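Local coordinates for protein TRAP dicarboxylate transporter-DctP subunit (Desulfovibrio salexigens, PDB 4N6D) that probably captures a small organic acid in the periplasm and hands it to a TRAP-type membrane transporter as its solute-binding subunit, at residues V212-N217 with L278-D283. Numbering follows the deposited sequence.
Sequences VLKDLN and LAWAKD
Lys214 lays its aliphatic chain over one face of the Trp280 indole, and these two residues bury the most surface in the contact. With CG anti to the backbone N (chi1 180°) and the chain extended beyond CG, the lysine runs out straight. Lys214 CB starts above CE3 of Trp280, 3.6 Å away. Lys214 CG makes a CH-pi contact 3.8 Å from the centroid of the Trp280 six-membered ring. Lys214 CD passes over Trp280 CG, and Lys214 CE finishes 3.8 Å from Trp280 CD1. The methylenes thus cross both rings from the benzo to the pyrrole side, leaving NZ beyond the closest part of the contact. Trp280 meets them by pointing from its helix toward 212-217, its own CG anti to the backbone N (chi1 176°).

At the indole rim, Asn217 OD1 sits in the ring plane, 3.4 Å from Trp280 CH2, with the amide turned 74° to the ring. That oxygen also hydrogen-bonds Tyr285 OH, while ND2 bonds Glu220 OE1, which fixes the amide at both ends.

In this periplasmic binding-protein fold of the DctP family, the contact docks the short helix 212-215, which follows strand 205-208, against the C-terminal part of the long helix 249-285. Ser277 OG bonds Lys214 N and His273 NE2 bonds Asp215 OD2, both from that same long helix.

Deeper in, Leu213 points at 278-283: its CD1 touches Leu278 CD2 at 3.8 Å, and its CB faces Ala281 CB at a looser 4.5 Å. Leu213 also packs on Met153 of strand 151-154.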
ATOM      1  N   VAL A 212      -4.282  11.789  -3.508  1.00 15.82           N
ATOM      2  CA  VAL A 212      -5.052  12.113  -4.713  1.00 12.21           C
ATOM      3  C   VAL A 212      -5.664  13.517  -4.625  1.00 12.23           C
ATOM      4  O   VAL A 212      -6.068  14.101  -5.628  1.00 13.05           O
ATOM      5  CB  VAL A 212      -6.168  11.071  -4.989  1.00 17.55           C
ATOM      6  CG1 VAL A 212      -5.573   9.680  -5.175  1.00 24.04           C
ATOM      7  CG2 VAL A 212      -7.186  11.061  -3.873  1.00 15.11           C
ATOM      8  N   LEU A 213      -5.743  14.052  -3.414  1.00 11.65           N
ATOM      9  CA  LEU A 213      -6.314  15.381  -3.222  1.00 11.97           C
ATOM     10  C   LEU A 213      -5.550  16.442  -4.003  1.00 12.58           C
ATOM     11  O   LEU A 213      -6.157  17.358  -4.577  1.00 13.76           O
ATOM     12  CB  LEU A 213      -6.373  15.724  -1.724  1.00 11.26           C
ATOM     13  CG  LEU A 213      -7.488  14.949  -1.007  1.00 10.92           C
ATOM     14  CD1 LEU A 213      -7.325  15.033   0.499  1.00 11.38           C
ATOM     15  CD2 LEU A 213      -8.900  15.429  -1.456  1.00 11.56           C
ATOM     16  N   LYS A 214      -4.224  16.307  -4.030  1.00 14.63           N
ATOM     17  CA  LYS A 214      -3.355  17.153  -4.835  1.00 13.27           C
ATOM     18  C   LYS A 214      -3.021  16.507  -6.179  1.00 14.65           C
ATOM     19  O   LYS A 214      -3.154  17.140  -7.211  1.00 15.90           O
ATOM     20  CB  LYS A 214      -2.041  17.450  -4.116  1.00 15.50           C
ATOM     21  CG  LYS A 214      -1.102  18.323  -4.929  1.00 15.16           C
ATOM     22  CD  LYS A 214       0.190  18.641  -4.193  1.00 16.46           C
ATOM     23  CE  LYS A 214       1.113  19.492  -5.074  1.00 26.15           C
ATOM     24  NZ  LYS A 214       2.403  19.765  -4.386  1.00 35.66           N
ATOM     25  N   ASP A 215      -2.577  15.244  -6.160  1.00 14.98           N
ATOM     26  CA  ASP A 215      -2.004  14.633  -7.359  1.00 14.44           C
ATOM     27  C   ASP A 215      -3.009  14.572  -8.515  1.00 16.29           C
ATOM     28  O   ASP A 215      -2.641  14.683  -9.689  1.00 16.68           O
ATOM     29  CB  ASP A 215      -1.522  13.205  -7.068  1.00 14.51           C
ATOM     30  CG  ASP A 215      -0.309  13.149  -6.136  1.00 18.68           C
ATOM     31  OD1 ASP A 215       0.226  14.205  -5.718  1.00 22.67           O
ATOM     32  OD2 ASP A 215       0.105  12.014  -5.835  1.00 19.94           O
ATOM     33  N   LEU A 216      -4.271  14.356  -8.168  1.00 12.13           N
ATOM     34  CA  LEU A 216      -5.365  14.344  -9.130  1.00 15.26           C
ATOM     35  C   LEU A 216      -6.380  15.481  -8.881  1.00 13.19           C
ATOM     36  O   LEU A 216      -7.489  15.492  -9.421  1.00 17.06           O
ATOM     37  CB  LEU A 216      -6.049  12.986  -9.087  1.00 18.06           C
ATOM     38  CG  LEU A 216      -5.184  11.825  -9.584  1.00 23.19           C
ATOM     39  CD1 LEU A 216      -5.900  10.482  -9.394  1.00 20.45           C
ATOM     40  CD2 LEU A 216      -4.804  12.015 -11.042  1.00 26.87           C
ATOM     41  N   ASN A 217      -5.984  16.442  -8.062  1.00 14.92           N
ATOM     42  CA  ASN A 217      -6.793  17.638  -7.822  1.00 12.49           C
ATOM     43  C   ASN A 217      -8.191  17.326  -7.304  1.00 15.43           C
ATOM     44  O   ASN A 217      -9.117  18.112  -7.509  1.00 14.21           O
ATOM     45  CB  ASN A 217      -6.901  18.486  -9.100  1.00 14.86           C
ATOM     46  CG  ASN A 217      -7.392  19.913  -8.823  1.00 15.35           C
ATOM     47  OD1 ASN A 217      -7.117  20.499  -7.777  1.00 17.76           O
ATOM     48  ND2 ASN A 217      -8.155  20.457  -9.755  1.00 16.46           N
ATOM     49  N   LEU A 278      -1.968  17.330   1.610  1.00 12.75           N
ATOM     50  CA  LEU A 278      -2.955  17.905   2.509  1.00 11.91           C
ATOM     51  C   LEU A 278      -2.684  19.386   2.746  1.00 14.07           C
ATOM     52  O   LEU A 278      -3.608  20.185   2.771  1.00 13.64           O
ATOM     53  CB  LEU A 278      -2.965  17.159   3.832  1.00 15.44           C
ATOM     54  CG  LEU A 278      -3.546  15.737   3.750  1.00 12.53           C
ATOM     55  CD1 LEU A 278      -3.357  15.002   5.059  1.00 13.32           C
ATOM     56  CD2 LEU A 278      -5.023  15.777   3.375  1.00 16.26           C
ATOM     57  N   ALA A 279      -1.415  19.744   2.915  1.00 16.56           N
ATOM     58  CA  ALA A 279      -1.073  21.149   3.149  1.00 16.88           C
ATOM     59  C   ALA A 279      -1.423  21.966   1.909  1.00 16.32           C
ATOM     60  O   ALA A 279      -1.976  23.058   2.024  1.00 15.61           O
ATOM     61  CB  ALA A 279       0.392  21.295   3.508  1.00 17.48           C
ATOM     62  N   TRP A 280      -1.117  21.431   0.724  1.00 15.79           N
ATOM     63  CA  TRP A 280      -1.463  22.115  -0.531  1.00 14.88           C
ATOM     64  C   TRP A 280      -2.981  22.319  -0.636  1.00 14.83           C
ATOM     65  O   TRP A 280      -3.454  23.409  -0.943  1.00 17.08           O
ATOM     66  CB  TRP A 280      -0.951  21.309  -1.713  1.00 14.97           C
ATOM     67  CG  TRP A 280      -1.304  21.817  -3.089  1.00 15.43           C
ATOM     68  CD1 TRP A 280      -0.567  22.659  -3.867  1.00 17.75           C
ATOM     69  CD2 TRP A 280      -2.463  21.471  -3.860  1.00 17.60           C
ATOM     70  NE1 TRP A 280      -1.202  22.872  -5.072  1.00 22.52           N
ATOM     71  CE2 TRP A 280      -2.364  22.146  -5.090  1.00 20.79           C
ATOM     72  CE3 TRP A 280      -3.569  20.646  -3.631  1.00 18.95           C
ATOM     73  CZ2 TRP A 280      -3.335  22.037  -6.076  1.00 24.23           C
ATOM     74  CZ3 TRP A 280      -4.533  20.543  -4.619  1.00 18.16           C
ATOM     75  CH2 TRP A 280      -4.405  21.225  -5.821  1.00 20.56           C
ATOM     76  N   ALA A 281      -3.731  21.263  -0.347  1.00 11.92           N
ATOM     77  CA  ALA A 281      -5.176  21.310  -0.450  1.00 11.78           C
ATOM     78  C   ALA A 281      -5.783  22.266   0.579  1.00 14.75           C
ATOM     79  O   ALA A 281      -6.779  22.928   0.292  1.00 13.06           O
ATOM     80  CB  ALA A 281      -5.751  19.910  -0.279  1.00 13.01           C
ATOM     81  N   LYS A 282      -5.213  22.307   1.784  1.00 12.27           N
ATOM     82  CA  LYS A 282      -5.710  23.202   2.809  1.00 15.77           C
ATOM     83  C   LYS A 282      -5.457  24.659   2.395  1.00 18.00           C
ATOM     84  O   LYS A 282      -6.324  25.525   2.529  1.00 14.67           O
ATOM     85  CB  LYS A 282      -5.053  22.900   4.155  1.00 17.53           C
ATOM     86  CG  LYS A 282      -5.773  23.563   5.303  1.00 22.94           C
ATOM     87  CD  LYS A 282      -5.172  23.233   6.662  1.00 26.93           C
ATOM     88  CE  LYS A 282      -6.092  23.743   7.762  1.00 31.72           C
ATOM     89  NZ  LYS A 282      -5.384  23.950   9.052  1.00 36.85           N
ATOM     90  N   ASP A 283      -4.261  24.920   1.879  1.00 13.95           N
ATOM     91  CA  ASP A 283      -3.907  26.270   1.442  1.00 14.96           C
ATOM     92  C   ASP A 283      -4.796  26.733   0.289  1.00 15.10           C
ATOM     93  O   ASP A 283      -5.243  27.887   0.259  1.00 17.35           O
ATOM     94  CB  ASP A 283      -2.432  26.304   1.031  1.00 18.20           C
ATOM     95  CG  ASP A 283      -1.970  27.680   0.611  1.00 28.29           C
ATOM     96  OD1 ASP A 283      -2.022  28.596   1.443  1.00 28.19           O
ATOM     97  OD2 ASP A 283      -1.534  27.830  -0.543  1.00 33.02           O
TER